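Local coordinates for cell wall binding protein cwp8 (Peptoclostridium difficile, PDB 5J6Q) that probably anchors itself to the cell wall of Peptoclostridium difficile through CWB2 modules, as a component of the S-layer, at residues Ile433-Ala438 against Lys508-Ala513; Lys515-Lys520 against Ala541-Pro546. All coordinates share one frame; numbering follows the deposited sequence.

Contact 1: residues Ile433-Ala438 against Lys508-Ala513; sequences ISARAA and KYYAGA
Two neighbouring CWB2 modules meet where Ile433 and Arg436, the latter on helix 434-438, touch Tyr509, which ends helix 498-509, and Tyr510, which follows it. Arg436 and Tyr509 bury the largest areas. The arginine side chain passes over one face of the Tyr509 ring. Arg436 CG lies 4.1 Å from the centroid of the Tyr509 ring, only 6° off the ring normal, a CH-pi contact. CG is anti to the backbone N (chi1 164°). A bend at chi2 then carries CD on across the ring, toward CD2. The guanidinium follows, with Arg436 CZ 3.3 Å from CD2 of Tyr509. CD2 lies over the centre of one guanidinium face. The two planes are 29° apart, so the overlap is tilted. On the opposite face of the same ring lies CG of Lys508, the preceding residue. Ile433 adds an apolar contact, with Ile433 CD1 3.5 Å from CE1 of Tyr509.

Helix 434-438 belongs to the second CWB2 module and the tyrosines to the third. Phe420, on strand 418-423, touches Ile433, Arg436 and Tyr509. Lys508 also makes a salt bridge to Glu491.

Tyr510 brings its hydroxyl to the start of helix 434-438. Tyr510 OH lies 3.5 Å from CB of Arg436 and 3.7 Å from CB of Ala435. A water joins the two sides. It accepts from the backbone N of Arg436 at 2.9 Å. The same water is hydrogen-bonded to Tyr510 OH at 3.0 Å, at the ring edge and in its plane.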
loop_
_atom_site.group_PDB
_atom_site.type_symbol
_atom_site.label_atom_id
_atom_site.label_comp_id
_atom_site.label_asym_id
_atom_site.label_seq_id
_atom_site.Cartn_x
_atom_site.Cartn_y
_atom_site.Cartn_z
ATOM N N ILE A 433 -22.400 7.887 22.969
ATOM C CA ILE A 433 -22.160 7.453 24.359
ATOM C C ILE A 433 -22.019 5.941 24.452
ATOM O O ILE A 433 -21.741 5.459 25.529
ATOM C CB ILE A 433 -23.376 8.045 25.177
ATOM C CG1 ILE A 433 -23.014 8.194 26.661
ATOM C CG2 ILE A 433 -24.611 7.130 25.031
ATOM C CD1 ILE A 433 -21.688 8.938 26.953
ATOM N N SER A 434 -22.182 5.147 23.333
ATOM C CA SER A 434 -21.994 3.698 23.427
ATOM C C SER A 434 -20.618 3.275 23.969
ATOM O O SER A 434 -20.620 2.430 24.833
ATOM C CB SER A 434 -22.225 3.041 22.059
ATOM O OG SER A 434 -23.627 3.101 21.791
ATOM N N ALA A 435 -19.485 3.840 23.502
ATOM C CA ALA A 435 -18.199 3.352 24.005
ATOM C C ALA A 435 -18.121 3.591 25.525
ATOM O O ALA A 435 -17.762 2.711 26.233
ATOM C CB ALA A 435 -17.044 4.092 23.322
ATOM N N ARG A 436 -18.460 4.815 25.971
ATOM C CA ARG A 436 -18.355 5.193 27.377
ATOM C C ARG A 436 -19.203 4.273 28.205
ATOM O O ARG A 436 -18.699 3.798 29.245
ATOM C CB ARG A 436 -18.769 6.658 27.532
ATOM C CG ARG A 436 -19.072 7.041 28.942
ATOM C CD ARG A 436 -17.726 7.042 29.689
ATOM N NE ARG A 436 -17.891 7.397 31.082
ATOM C CZ ARG A 436 -16.901 7.870 31.848
ATOM N NH1 ARG A 436 -17.138 8.167 33.118
ATOM N NH2 ARG A 436 -15.669 8.046 31.346
ATOM N N ALA A 437 -20.449 3.972 27.742
ATOM C CA ALA A 437 -21.299 3.088 28.496
ATOM C C ALA A 437 -20.744 1.679 28.499
ATOM O O ALA A 437 -20.723 1.058 29.582
ATOM C CB ALA A 437 -22.684 3.060 27.942
ATOM N N ALA A 438 -20.284 1.166 27.316
ATOM C CA ALA A 438 -19.722 -0.165 27.244
ATOM C C ALA A 438 -18.529 -0.222 28.194
ATOM O O ALA A 438 -18.269 -1.252 28.776
ATOM C CB ALA A 438 -19.235 -0.505 25.844
ATOM N N LYS A 508 -16.513 15.876 27.571
ATOM C CA LYS A 508 -16.770 15.494 28.933
ATOM C C LYS A 508 -16.042 14.265 29.415
ATOM O O LYS A 508 -15.555 14.261 30.538
ATOM C CB LYS A 508 -18.263 15.263 29.140
ATOM C CG LYS A 508 -18.530 14.898 30.626
ATOM C CD LYS A 508 -20.123 14.856 30.943
ATOM C CE LYS A 508 -20.271 14.347 32.368
ATOM N NZ LYS A 508 -21.114 15.254 33.165
ATOM N N TYR A 509 -15.910 13.257 28.592
ATOM C CA TYR A 509 -15.333 12.065 29.125
ATOM C C TYR A 509 -13.968 11.625 28.675
ATOM O O TYR A 509 -13.549 10.600 29.228
ATOM C CB TYR A 509 -16.237 10.918 28.711
ATOM C CG TYR A 509 -17.620 11.009 29.329
ATOM C CD1 TYR A 509 -18.745 11.182 28.530
ATOM C CD2 TYR A 509 -17.809 10.852 30.692
ATOM C CE1 TYR A 509 -20.027 11.182 29.071
ATOM C CE2 TYR A 509 -19.093 10.826 31.250
ATOM C CZ TYR A 509 -20.191 10.984 30.435
ATOM O OH TYR A 509 -21.446 10.906 30.951
ATOM N N TYR A 510 -13.285 12.326 27.729
ATOM C CA TYR A 510 -12.131 11.645 27.209
ATOM C C TYR A 510 -10.837 12.344 27.336
ATOM O O TYR A 510 -9.911 11.986 26.615
ATOM C CB TYR A 510 -12.407 11.297 25.723
ATOM C CG TYR A 510 -13.375 10.128 25.627
ATOM C CD1 TYR A 510 -14.713 10.333 25.329
ATOM C CD2 TYR A 510 -12.932 8.826 25.847
ATOM C CE1 TYR A 510 -15.595 9.250 25.258
ATOM C CE2 TYR A 510 -13.791 7.751 25.785
ATOM C CZ TYR A 510 -15.151 7.974 25.482
ATOM O OH TYR A 510 -16.009 6.907 25.421
ATOM N N ALA A 511 -10.719 13.311 28.288
ATOM C CA ALA A 511 -9.471 13.980 28.505
ATOM C C ALA A 511 -8.399 12.855 28.731
ATOM O O ALA A 511 -8.690 11.861 29.418
ATOM C CB ALA A 511 -9.580 14.905 29.755
ATOM N N GLY A 512 -7.212 12.992 28.178
ATOM C CA GLY A 512 -6.228 11.953 28.404
ATOM C C GLY A 512 -6.327 10.681 27.553
ATOM O O GLY A 512 -5.424 9.853 27.688
ATOM N N ALA A 513 -7.372 10.485 26.663
ATOM C CA ALA A 513 -7.424 9.243 25.899
ATOM C C ALA A 513 -6.130 9.133 25.010
ATOM O O ALA A 513 -5.579 10.157 24.522
ATOM C CB ALA A 513 -8.707 9.192 25.001
HETATM O O HOH W 1 -18.766 7.067 24.208
#

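Contact 2: residues Lys515-Lys520 against Ala541-Pro546; sequences KAYVAK and ASSKAP. With SO4 (sulfate ion), chain H.
Lys515, Tyr517, Ser543 and Pro546 join the start of strand 516-519 to the loop between helix 531-542 and strand 547-549. The three elements form a beta-alpha-beta unit in a parallel sheet of a CWB2 module. Helix 531-542 ends in a Schellman motif with Lys544, at positive phi, as its C-prime residue. The chain then turns back toward strand 516-519.

One backbone bond crosses the contact. Tyr517 N donates to Pro546 O at 2.9 Å, with an N-H...O angle of 158°. Tyr517 continues the pairing with Val548.

Apolar contacts lie beside it. Ala545 CB sits 3.7 Å from CE1 of Tyr517, at the ring edge and in its plane. Ala545 CB is also 3.7 Å from Lys515 CB. Separately, the ring carbon Pro546 CD comes within 3.4 Å of the carbonyl O of Lys515.

The polar contacts gather on Ser543. Its OG stands anti to the carbonyl carbon (chi1 -57°), turned to the Tyr517 hydroxyl. Ser543 OG and Tyr517 OH are hydrogen-bonded at 2.8 Å. Lys515 NZ donates to Ser543 OG at 3.1 Å. Lys571 NZ binds a sulfate ion, probably from the crystallisation liquor. Lys515 NZ donates to O3 of this sulfate at 2.7 Å.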
loop_
_atom_site.group_PDB
_atom_site.type_symbol
_atom_site.label_atom_id
_atom_site.label_comp_id
_atom_site.label_asym_id
_atom_site.label_seq_id
_atom_site.Cartn_x
_atom_site.Cartn_y
_atom_site.Cartn_z
ATOM N N LYS A 515 -6.102 7.077 22.319
ATOM C CA LYS A 515 -6.507 6.644 20.983
ATOM C C LYS A 515 -7.783 7.362 20.587
ATOM O O LYS A 515 -8.582 7.822 21.477
ATOM C CB LYS A 515 -6.819 5.138 20.988
ATOM C CG LYS A 515 -5.900 4.316 20.137
ATOM C CD LYS A 515 -6.427 2.874 20.135
ATOM C CE LYS A 515 -5.385 1.801 20.120
ATOM N NZ LYS A 515 -6.059 0.535 20.465
ATOM N N ALA A 516 -8.015 7.425 19.276
ATOM C CA ALA A 516 -9.280 8.006 18.783
ATOM C C ALA A 516 -9.763 7.047 17.700
ATOM O O ALA A 516 -8.946 6.574 16.852
ATOM C CB ALA A 516 -9.064 9.439 18.179
ATOM N N TYR A 517 -10.985 6.699 17.769
ATOM C CA TYR A 517 -11.579 5.927 16.703
ATOM C C TYR A 517 -12.506 6.904 15.853
ATOM O O TYR A 517 -13.003 7.894 16.407
ATOM C CB TYR A 517 -12.474 4.887 17.344
ATOM C CG TYR A 517 -11.680 3.725 17.924
ATOM C CD1 TYR A 517 -11.035 3.834 19.140
ATOM C CD2 TYR A 517 -11.569 2.521 17.244
ATOM C CE1 TYR A 517 -10.309 2.785 19.680
ATOM C CE2 TYR A 517 -10.829 1.457 17.760
ATOM C CZ TYR A 517 -10.204 1.603 18.986
ATOM O OH TYR A 517 -9.435 0.606 19.482
ATOM N N VAL A 518 -12.793 6.622 14.557
ATOM C CA VAL A 518 -13.724 7.567 13.807
ATOM C C VAL A 518 -14.674 6.712 12.947
ATOM O O VAL A 518 -14.219 5.698 12.399
ATOM C CB VAL A 518 -12.851 8.577 12.978
ATOM C CG1 VAL A 518 -11.834 7.904 12.082
ATOM C CG2 VAL A 518 -13.716 9.496 12.131
ATOM N N ALA A 519 -15.981 7.095 12.832
ATOM C CA ALA A 519 -16.890 6.284 12.073
ATOM C C ALA A 519 -17.958 7.159 11.408
ATOM O O ALA A 519 -18.161 8.272 11.838
ATOM C CB ALA A 519 -17.565 5.316 13.051
ATOM N N LYS A 520 -18.692 6.654 10.421
ATOM C CA LYS A 520 -19.687 7.604 9.726
ATOM C C LYS A 520 -20.696 8.024 10.598
ATOM O O LYS A 520 -21.145 7.244 11.428
ATOM C CB LYS A 520 -20.257 6.830 8.549
ATOM C CG LYS A 520 -19.137 6.724 7.537
ATOM C CD LYS A 520 -19.664 6.149 6.194
ATOM C CE LYS A 520 -19.713 4.685 6.242
ATOM N NZ LYS A 520 -20.523 4.240 5.130
ATOM N N ALA A 541 -14.483 0.904 23.708
ATOM C CA ALA A 541 -14.548 0.783 25.188
ATOM C C ALA A 541 -13.269 0.074 25.705
ATOM O O ALA A 541 -12.650 0.566 26.676
ATOM C CB ALA A 541 -15.752 -0.049 25.611
ATOM N N SER A 542 -12.869 -1.059 25.072
ATOM C CA SER A 542 -11.629 -1.828 25.504
ATOM C C SER A 542 -10.408 -0.906 25.451
ATOM O O SER A 542 -9.473 -1.049 26.212
ATOM C CB SER A 542 -11.380 -3.027 24.578
ATOM O OG SER A 542 -12.377 -4.014 24.802
ATOM N N SER A 543 -10.393 0.065 24.538
ATOM C CA SER A 543 -9.238 0.985 24.493
ATOM C C SER A 543 -9.498 2.294 25.319
ATOM O O SER A 543 -8.723 3.232 25.150
ATOM C CB SER A 543 -8.931 1.388 23.022
ATOM O OG SER A 543 -8.674 0.283 22.162
ATOM N N LYS A 544 -10.591 2.388 26.137
ATOM C CA LYS A 544 -10.941 3.654 26.865
ATOM C C LYS A 544 -10.821 4.852 25.921
ATOM O O LYS A 544 -10.307 5.913 26.297
ATOM C CB LYS A 544 -10.047 3.845 28.078
ATOM C CG LYS A 544 -9.845 2.493 28.829
ATOM C CD LYS A 544 -9.167 2.694 30.230
ATOM C CE LYS A 544 -9.744 1.769 31.320
ATOM N NZ LYS A 544 -9.778 0.330 30.942
ATOM N N ALA A 545 -11.394 4.709 24.685
ATOM C CA ALA A 545 -11.131 5.723 23.695
ATOM C C ALA A 545 -12.505 6.121 23.099
ATOM O O ALA A 545 -13.449 5.350 23.161
ATOM C CB ALA A 545 -10.214 5.065 22.565
ATOM N N PRO A 546 -12.621 7.335 22.585
ATOM C CA PRO A 546 -13.915 7.762 22.010
ATOM C C PRO A 546 -14.083 7.411 20.436
ATOM O O PRO A 546 -13.132 7.071 19.742
ATOM C CB PRO A 546 -13.844 9.266 22.175
ATOM C CG PRO A 546 -12.395 9.541 21.743
ATOM C CD PRO A 546 -11.667 8.466 22.651
HETATM S S SO4 H . -7.489 -0.822 17.133
HETATM O O1 SO4 H . -8.723 -0.093 16.803
HETATM O O2 SO4 H . -6.875 -1.382 15.777
HETATM O O3 SO4 H . -6.406 -0.067 17.840
HETATM O O4 SO4 H . -8.148 -1.768 18.005
#

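In the fold
After the N-terminal domains and the first CWB2 module, the chain reaches 433-438. Contact 1 closes a long loop of 69 residues, which takes in strands 444-447, 463-467 and 491-493 and runs into helix 498-509. Contact 2 opens directly afterwards at strand 516-519. It closes a shorter loop of 20 residues, through helix 531-542. The two are in series, neither nested nor crossed. Their centres are about 8 Å apart, and they touch: Tyr510 CE2 packs 3.4 Å from Pro546 N, and Ala438 CB 3.5 Å from Ala541 CB. Contact 1 joins two CWB2 modules, while contact 2 ties the start of strand 516-519 to the turn after helix 531-542.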